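4-hydroxybenzoyl-CoA thioesterase (PDB 6FDG) probably hydrolyses the thioester of DHNA-CoA in the vitamin K2 pathway, as a hot-dog-fold acyl-CoA thioesterase that assembles as a tetramer. Local coordinates at residues S4-E9 with R34-S39. Numbering follows the deposited sequence.
Sequences SITEIE and RLDYIS
Thr-6 donates its hydroxyl hydrogen to the carboxylate of Asp-36, OG1 to OD2 at 2.6 Å, and so ties the first strand of the hot-dog fold to the long helix that its curved sheet wraps. The threonine and the aspartate reach toward one another from the two sides of the contact. OD2 takes the bond on its anti side, with OG1 lying 19° out of the carboxylate plane. In Thr-6 the hydroxyl stands anti to the carbonyl carbon (chi1 -51°), which brings it up to the acid, while the methyl CG2 packs at 4.1 Å from CB of Asp-36. One turn on, OD2 also forms a salt bridge with NZ of Lys-40, so a single oxygen joins strand and helix and meets a charge that probably favours the ionised acid.

The second point of contact lies where the backbones come closest, Ser-4 and Tyr-37 having their CA atoms 5.4 Å apart. Here the CB of Ser-4 rests 3.9 Å from CA of Tyr-37. The Tyr-37 ring, with CG anti to the backbone N, extends past the strand toward Tyr-133 and Val-136 of helix 127-141, and also touches Val-80. Strand 4-9 and helix 34-39 run at 131° to each other, their axes approaching to 8.0 Å. Within the sheet, Ser-4 and Thr-6 hydrogen-bond through their backbones to Thr-78 and Val-76 of the antiparallel strand 73-83. Beside the ring rim and level with the ring, OG of Ser-4 sits 3.6 Å from CD2 of Tyr-37 and 3.3 Å from its CB.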
loop_
_atom_site.group_PDB
_atom_site.type_symbol
_atom_site.label_atom_id
_atom_site.label_comp_id
_atom_site.label_asym_id
_atom_site.label_seq_id
_atom_site.Cartn_x
_atom_site.Cartn_y
_atom_site.Cartn_z
ATOM N N SER A 4 11.400 -8.585 21.830
ATOM C CA SER A 4 12.052 -7.469 21.248
ATOM C C SER A 4 11.114 -6.223 21.350
ATOM O O SER A 4 9.898 -6.361 21.480
ATOM C CB SER A 4 12.482 -7.713 19.799
ATOM O OG SER A 4 11.335 -8.029 19.044
ATOM N N ILE A 5 11.743 -5.032 21.260
ATOM C CA ILE A 5 11.031 -3.772 21.074
ATOM C C ILE A 5 11.504 -3.113 19.867
ATOM O O ILE A 5 12.727 -2.925 19.646
ATOM C CB ILE A 5 11.257 -2.777 22.305
ATOM C CG1 ILE A 5 10.757 -3.426 23.554
ATOM C CG2 ILE A 5 10.592 -1.398 21.974
ATOM C CD1 ILE A 5 9.314 -3.535 23.724
ATOM N N THR A 6 10.567 -2.793 18.939
ATOM C CA THR A 6 10.868 -2.120 17.726
ATOM C C THR A 6 10.203 -0.779 17.674
ATOM O O THR A 6 8.958 -0.689 17.834
ATOM C CB THR A 6 10.355 -2.966 16.531
ATOM O OG1 THR A 6 10.808 -4.312 16.624
ATOM C CG2 THR A 6 10.746 -2.372 15.186
ATOM N N GLU A 7 10.913 0.278 17.333
ATOM C CA GLU A 7 10.302 1.611 17.194
ATOM C C GLU A 7 9.958 1.813 15.715
ATOM O O GLU A 7 10.778 1.567 14.821
ATOM C CB GLU A 7 11.301 2.683 17.633
ATOM C CG GLU A 7 11.638 2.580 19.125
ATOM C CD GLU A 7 12.447 3.814 19.586
ATOM O OE1 GLU A 7 11.862 4.917 19.589
ATOM O OE2 GLU A 7 13.655 3.673 19.882
ATOM N N ILE A 8 8.748 2.314 15.480
ATOM C CA ILE A 8 8.251 2.635 14.169
ATOM C C ILE A 8 7.681 4.057 14.194
ATOM O O ILE A 8 6.910 4.394 15.086
ATOM C CB ILE A 8 7.164 1.615 13.732
ATOM C CG1 ILE A 8 7.747 0.185 13.736
ATOM C CG2 ILE A 8 6.539 2.045 12.399
ATOM C CD1 ILE A 8 6.735 -0.866 13.297
ATOM N N GLU A 9 8.032 4.849 13.217
ATOM C CA GLU A 9 7.441 6.197 13.105
ATOM C C GLU A 9 6.399 6.143 12.002
ATOM O O GLU A 9 6.713 5.801 10.862
ATOM C CB GLU A 9 8.534 7.203 12.744
ATOM C CG GLU A 9 7.980 8.605 12.587
ATOM C CD GLU A 9 8.895 9.676 13.135
ATOM O OE1 GLU A 9 10.114 9.630 12.879
ATOM O OE2 GLU A 9 8.398 10.546 13.886
ATOM N N ARG A 34 8.537 -8.278 13.606
ATOM C CA ARG A 34 8.924 -9.661 13.606
ATOM C C ARG A 34 10.337 -9.866 12.977
ATOM O O ARG A 34 11.166 -10.606 13.509
ATOM C CB ARG A 34 7.880 -10.446 12.719
ATOM C CG ARG A 34 8.152 -11.887 12.572
ATOM C CD ARG A 34 7.004 -12.619 11.886
ATOM N NE ARG A 34 6.762 -12.206 10.528
ATOM C CZ ARG A 34 5.722 -11.504 10.111
ATOM N NH1 ARG A 34 5.585 -11.297 8.755
ATOM N NH2 ARG A 34 4.885 -10.862 10.906
ATOM N N LEU A 35 10.626 -9.135 11.917
ATOM C CA LEU A 35 11.940 -9.222 11.274
ATOM C C LEU A 35 12.980 -8.610 12.234
ATOM O O LEU A 35 14.170 -9.094 12.172
ATOM C CB LEU A 35 11.890 -8.572 9.902
ATOM C CG LEU A 35 11.133 -9.369 8.834
ATOM C CD1 LEU A 35 10.929 -8.519 7.560
ATOM C CD2 LEU A 35 11.859 -10.657 8.427
ATOM N N ASP A 36 12.625 -7.606 13.028
ATOM C CA ASP A 36 13.567 -7.034 13.996
ATOM C C ASP A 36 13.796 -8.069 15.070
ATOM O O ASP A 36 14.950 -8.235 15.566
ATOM C CB ASP A 36 12.940 -5.750 14.599
ATOM C CG ASP A 36 13.881 -4.972 15.503
ATOM O OD1 ASP A 36 15.070 -4.815 15.143
ATOM O OD2 ASP A 36 13.368 -4.556 16.569
ATOM N N TYR A 37 12.801 -8.810 15.570
ATOM C CA TYR A 37 12.948 -9.897 16.554
ATOM C C TYR A 37 13.969 -10.881 15.997
ATOM O O TYR A 37 14.919 -11.306 16.688
ATOM C CB TYR A 37 11.607 -10.547 16.878
ATOM C CG TYR A 37 11.674 -11.711 17.768
ATOM C CD1 TYR A 37 11.968 -12.993 17.286
ATOM C CD2 TYR A 37 11.426 -11.594 19.153
ATOM C CE1 TYR A 37 12.020 -14.097 18.102
ATOM C CE2 TYR A 37 11.456 -12.688 20.003
ATOM C CZ TYR A 37 11.767 -13.936 19.502
ATOM O OH TYR A 37 11.802 -15.052 20.379
ATOM N N ILE A 38 13.770 -11.359 14.778
ATOM C CA ILE A 38 14.642 -12.370 14.227
ATOM C C ILE A 38 16.063 -11.808 14.157
ATOM O O ILE A 38 17.027 -12.627 14.446
ATOM C CB ILE A 38 14.047 -12.746 12.819
ATOM C CG1 ILE A 38 12.723 -13.474 12.957
ATOM C CG2 ILE A 38 15.118 -13.521 11.973
ATOM C CD1 ILE A 38 12.006 -13.679 11.629
ATOM N N SER A 39 16.245 -10.633 13.684
ATOM C CA SER A 39 17.609 -10.087 13.660
ATOM C C SER A 39 18.254 -10.056 15.032
ATOM O O SER A 39 19.410 -10.430 15.313
ATOM C CB SER A 39 17.564 -8.740 13.005
ATOM O OG SER A 39 18.783 -8.097 12.771
#